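Local coordinates for protein XRE family transcriptional regulator (Enterobacter cloacae subsp. cloacae, PDB 6B8W) that probably acts as a DNA-binding transcription factor, of which this piece is the C-terminal cupin domain, a likely metal-binding sensor module, at the interface of chains A and B. Numbering follows the deposited sequence. Chains: chain A/B, XRE family transcriptional regulator.

Contacts 1 and 2 lie about 16 Å apart, measured between the centres of their C-alpha atoms. Both use strands 40-47 and 85-92, which face the partner chain. Contact 1 adds the 9-19 segment of the partner and A:Arg68 of strand 66-70. The A:Arg68 to B:Asp12 salt bridge sits beside A:His42, whose ring packs against B:Phe9 and B:Phe17. Contact 2 holds the A:Ile46 and B:Ile46 pair, where the two copies of one residue meet, and its polar links across the chains run through water. The interface is two-fold symmetric, so each contact has a twin with the chains exchanged. Together they suggest a cupin dimer.

Contact 1: the interface of chains A and B. Residues chain A 40, 42, 68, 90, 92; chain B 9, 12, 15, 17, 19.
This is a mixed polar and aromatic interface between two cupin domains, where A:Arg68 and A:His42 meet B:Asp12, B:Phe9, B:Leu15 and B:Phe17; it contributes to the pairing of the chains in the deposited assembly, which may be the biological dimer. A:Arg68 grips B:Asp12 side-on. NE of A:Arg68 makes a hydrogen-bonded salt bridge to OD2 of B:Asp12 at 2.7 Å, fairly straight at 161°. OD2 lies near the guanidinium plane, but the N-H comes in above the carboxylate plane. NH2 of A:Arg68 reaches the syn lone pair of OD1 of B:Asp12 at 3.2 Å, a longer and more bent bond, with OD1 tilted from the guanidinium plane. CG anti to the backbone N (chi1 -178°) and the extended chain carry the guanidinium past the A:His42 ring to B:Asp12. The backbone N of B:Leu15 also donates to OD1 of B:Asp12, at 3.0 Å, and helps fix the carboxylate. Water 1 joins OD2 of B:Asp12 to NE2 of A:His42, 2.8 Å from that nitrogen.

The A:His42 ring points CD2 at the centre of the B:Phe9 face, the planes 77° apart. One imidazole face carries CG of A:Arg68; the other takes the rim of B:Phe17. CD1 of B:Leu15 sits at its edge and also lies over the A:His92 ring. A:Leu90 CD2 touches CE1 of B:His19 tip to tip. The chain A residues lie on strands 40-47, 66-70 and 85-92; those of chain B run from B:Phe9 through strand 10-12 into strand 17-24.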
# COMPACT_ATOMS: atom_id res chain seq x y z
N ILE A 40 12.45 -6.49 -5.49
CA ILE A 40 12.26 -5.07 -5.24
C ILE A 40 11.30 -4.94 -4.05
O ILE A 40 10.31 -5.65 -3.98
CB ILE A 40 11.67 -4.32 -6.44
CG1 ILE A 40 12.56 -4.46 -7.67
CG2 ILE A 40 11.46 -2.84 -6.09
CD1 ILE A 40 13.95 -3.85 -7.53
N HIS A 42 9.14 -2.03 -1.59
CA HIS A 42 8.62 -0.67 -1.38
C HIS A 42 8.18 -0.63 0.08
O HIS A 42 7.54 -1.54 0.57
CB HIS A 42 7.37 -0.34 -2.22
CG HIS A 42 7.61 -0.19 -3.69
ND1 HIS A 42 7.74 -1.27 -4.54
CD2 HIS A 42 7.66 0.91 -4.48
CE1 HIS A 42 7.89 -0.84 -5.78
NE2 HIS A 42 7.84 0.48 -5.77
N ARG A 68 11.56 2.99 -2.59
CA ARG A 68 11.66 1.79 -3.40
C ARG A 68 13.12 1.41 -3.43
O ARG A 68 13.97 2.25 -3.72
CB ARG A 68 11.21 2.10 -4.81
CG ARG A 68 11.20 0.93 -5.78
CD ARG A 68 10.96 1.49 -7.16
NE ARG A 68 10.78 0.52 -8.23
CZ ARG A 68 11.76 -0.14 -8.84
NH1 ARG A 68 13.02 -0.02 -8.44
NH2 ARG A 68 11.46 -0.97 -9.84
N LEU A 90 5.91 -3.84 0.49
CA LEU A 90 5.50 -4.50 -0.73
C LEU A 90 6.72 -5.16 -1.33
O LEU A 90 7.78 -4.55 -1.40
CB LEU A 90 4.94 -3.51 -1.74
CG LEU A 90 3.59 -2.85 -1.43
CD1 LEU A 90 3.64 -1.96 -0.21
CD2 LEU A 90 3.22 -2.03 -2.65
N HIS A 92 8.08 -7.33 -4.73
CA HIS A 92 7.90 -7.86 -6.08
C HIS A 92 9.09 -8.82 -6.33
O HIS A 92 10.25 -8.41 -6.30
CB HIS A 92 7.86 -6.75 -7.13
CG HIS A 92 6.56 -6.00 -7.16
ND1 HIS A 92 6.27 -4.98 -6.29
CD2 HIS A 92 5.48 -6.13 -7.97
CE1 HIS A 92 5.06 -4.52 -6.54
NE2 HIS A 92 4.56 -5.20 -7.56
N PHE B 9 4.36 6.78 -5.39
CA PHE B 9 5.58 6.57 -6.15
C PHE B 9 5.26 6.94 -7.59
O PHE B 9 4.10 6.83 -8.01
CB PHE B 9 6.02 5.10 -6.14
CG PHE B 9 6.39 4.60 -4.78
CD1 PHE B 9 7.66 4.84 -4.27
CD2 PHE B 9 5.47 3.94 -4.00
CE1 PHE B 9 8.00 4.40 -3.01
CE2 PHE B 9 5.81 3.50 -2.73
CZ PHE B 9 7.08 3.73 -2.24
N ASP B 12 6.11 3.08 -12.37
CA ASP B 12 7.22 2.11 -12.31
C ASP B 12 7.27 1.36 -13.63
O ASP B 12 6.50 0.43 -13.86
CB ASP B 12 6.97 1.16 -11.14
CG ASP B 12 8.22 0.39 -10.73
OD1 ASP B 12 8.99 -0.08 -11.61
OD2 ASP B 12 8.41 0.22 -9.51
N LEU B 15 8.27 -2.49 -13.17
CA LEU B 15 7.24 -3.32 -12.50
C LEU B 15 5.80 -3.10 -13.05
O LEU B 15 4.88 -3.81 -12.63
CB LEU B 15 7.28 -3.12 -10.98
CG LEU B 15 8.62 -3.43 -10.29
CD1 LEU B 15 8.57 -3.09 -8.82
CD2 LEU B 15 9.01 -4.88 -10.47
N PHE B 17 3.57 -0.76 -12.61
CA PHE B 17 2.80 -0.57 -11.39
C PHE B 17 2.69 0.89 -10.96
O PHE B 17 3.69 1.61 -10.97
CB PHE B 17 3.50 -1.49 -10.35
CG PHE B 17 3.38 -1.06 -8.92
CD1 PHE B 17 2.18 -1.17 -8.25
CD2 PHE B 17 4.52 -0.68 -8.21
CE1 PHE B 17 2.09 -0.82 -6.91
CE2 PHE B 17 4.44 -0.32 -6.88
CZ PHE B 17 3.22 -0.39 -6.23
N HIS B 19 0.88 3.43 -7.77
CA HIS B 19 0.51 3.33 -6.35
C HIS B 19 0.04 4.71 -5.93
O HIS B 19 0.83 5.65 -5.96
CB HIS B 19 1.74 2.93 -5.54
CG HIS B 19 1.44 2.44 -4.16
ND1 HIS B 19 2.43 1.96 -3.32
CD2 HIS B 19 0.27 2.26 -3.50
CE1 HIS B 19 1.88 1.56 -2.19
NE2 HIS B 19 0.58 1.74 -2.27
O HOH W 1 7.33 2.19 -7.96

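Contact 2: the interface of chains A and B. Residues chain A 6, 8, 46, 86, 88; chain B 44, 46, 64.
The backbone O of A:Leu8 is 2.7 Å from water 2, which bridges to the backbone O of B:Asp64 at 2.9 Å. This is a water-bridged patch with an isoleucine pair where strands 40-47 of the two chains meet, and it probably helps pair the chains. A second water spans the same two chains. Water 3 lies 2.9 Å from NE2 of A:His88 and also meets the carboxylate oxygen OD1 of B:Asp64. The bond at the histidine is moderately straight, 151° at H. B:Asp64 is poorly ordered, so both bridges are less certain at that end. No nitrogen or oxygen of one chain directly bonds the other in this patch.

The A:His88 ring is sandwiched between two side chains of its own chain, which should limit its rotation. CD1 of A:Leu8 lies over the centre of one face, and CD1 of A:Ile46 over the centre of the other. CG of A:His88 is anti to the carbonyl carbon (chi1 -65°). Its CE1 then points tip to tip at CG1 of B:Val44, a loose contact at 4.1 Å. NE2 of A:His86 lies in plane at the edge of the A:His88 ring. A:His86 also brings CE1 near OD1 of B:Asp64, its ring turned 65° from the carboxylate, but this approach is uncertain. Any charge effect would be weak and would depend on the unseen ionisation of the histidine.

CD2 of A:Leu8 and CE of A:Lys6 rest near the backbone O of B:Asp64. The lysine chain bends at its last torsion, and its NZ stays 6.4 Å from OD1 of B:Asp64. The two copies of Ile46 cross at an angle and pack tightly: CG2 of A:Ile46 lies 3.5 Å from CG2 of B:Ile46.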
# COMPACT_ATOMS: atom_id res chain seq x y z
N LYS A 6 1.46 -8.85 9.32
CA LYS A 6 0.19 -9.34 8.81
C LYS A 6 0.15 -9.19 7.28
O LYS A 6 0.36 -8.09 6.76
CB LYS A 6 -0.92 -8.51 9.48
CG LYS A 6 -2.20 -8.36 8.69
CD LYS A 6 -3.16 -7.38 9.36
CE LYS A 6 -4.25 -6.93 8.39
NZ LYS A 6 -4.89 -8.08 7.68
N LEU A 8 -1.52 -8.36 3.91
CA LEU A 8 -2.77 -7.65 3.55
C LEU A 8 -3.58 -8.46 2.55
O LEU A 8 -4.79 -8.37 2.49
CB LEU A 8 -2.48 -6.25 3.02
CG LEU A 8 -2.22 -5.20 4.09
CD1 LEU A 8 -1.52 -3.98 3.51
CD2 LEU A 8 -3.51 -4.79 4.78
N ILE A 46 2.27 4.32 7.01
CA ILE A 46 0.84 4.54 7.13
C ILE A 46 0.58 5.49 8.29
O ILE A 46 -0.09 6.50 8.11
CB ILE A 46 0.09 3.20 7.34
CG1 ILE A 46 0.45 2.21 6.23
CG2 ILE A 46 -1.41 3.44 7.41
CD1 ILE A 46 0.33 2.72 4.82
N HIS A 86 3.19 2.11 11.92
CA HIS A 86 2.52 1.18 11.03
C HIS A 86 2.98 1.47 9.61
O HIS A 86 2.88 2.60 9.15
CB HIS A 86 1.01 1.37 11.15
CG HIS A 86 0.20 0.48 10.26
ND1 HIS A 86 -1.09 0.80 9.87
CD2 HIS A 86 0.51 -0.68 9.63
CE1 HIS A 86 -1.56 -0.15 9.09
NE2 HIS A 86 -0.60 -1.05 8.90
N HIS A 88 3.63 -0.36 5.41
CA HIS A 88 3.44 -1.49 4.51
C HIS A 88 4.74 -1.78 3.83
O HIS A 88 5.52 -0.86 3.52
CB HIS A 88 2.42 -1.26 3.39
CG HIS A 88 1.01 -1.06 3.85
ND1 HIS A 88 0.02 -0.64 2.99
CD2 HIS A 88 0.44 -1.18 5.07
CE1 HIS A 88 -1.11 -0.53 3.66
NE2 HIS A 88 -0.89 -0.84 4.92
N VAL B 44 -6.80 -0.56 -0.26
CA VAL B 44 -6.65 -0.76 1.18
C VAL B 44 -7.08 0.52 1.85
O VAL B 44 -6.60 1.61 1.50
CB VAL B 44 -5.17 -0.98 1.62
CG1 VAL B 44 -5.12 -1.32 3.11
CG2 VAL B 44 -4.52 -2.07 0.82
N ILE B 46 -6.99 3.15 4.81
CA ILE B 46 -6.02 3.60 5.81
C ILE B 46 -6.76 4.08 7.04
O ILE B 46 -6.46 3.66 8.13
CB ILE B 46 -5.13 4.74 5.26
CG1 ILE B 46 -4.40 4.29 3.99
CG2 ILE B 46 -4.21 5.24 6.36
CD1 ILE B 46 -3.79 2.90 4.07
N ASP B 64 -7.21 -1.55 7.50
CA ASP B 64 -6.49 -2.82 7.48
C ASP B 64 -7.14 -3.83 6.55
O ASP B 64 -6.55 -4.88 6.27
CB ASP B 64 -6.29 -3.40 8.89
CG ASP B 64 -5.51 -2.47 9.81
OD1 ASP B 64 -4.50 -1.89 9.35
OD2 ASP B 64 -5.88 -2.33 10.99
O HOH W 2 -6.08 -6.55 3.95
O HOH W 3 -3.01 -1.75 6.73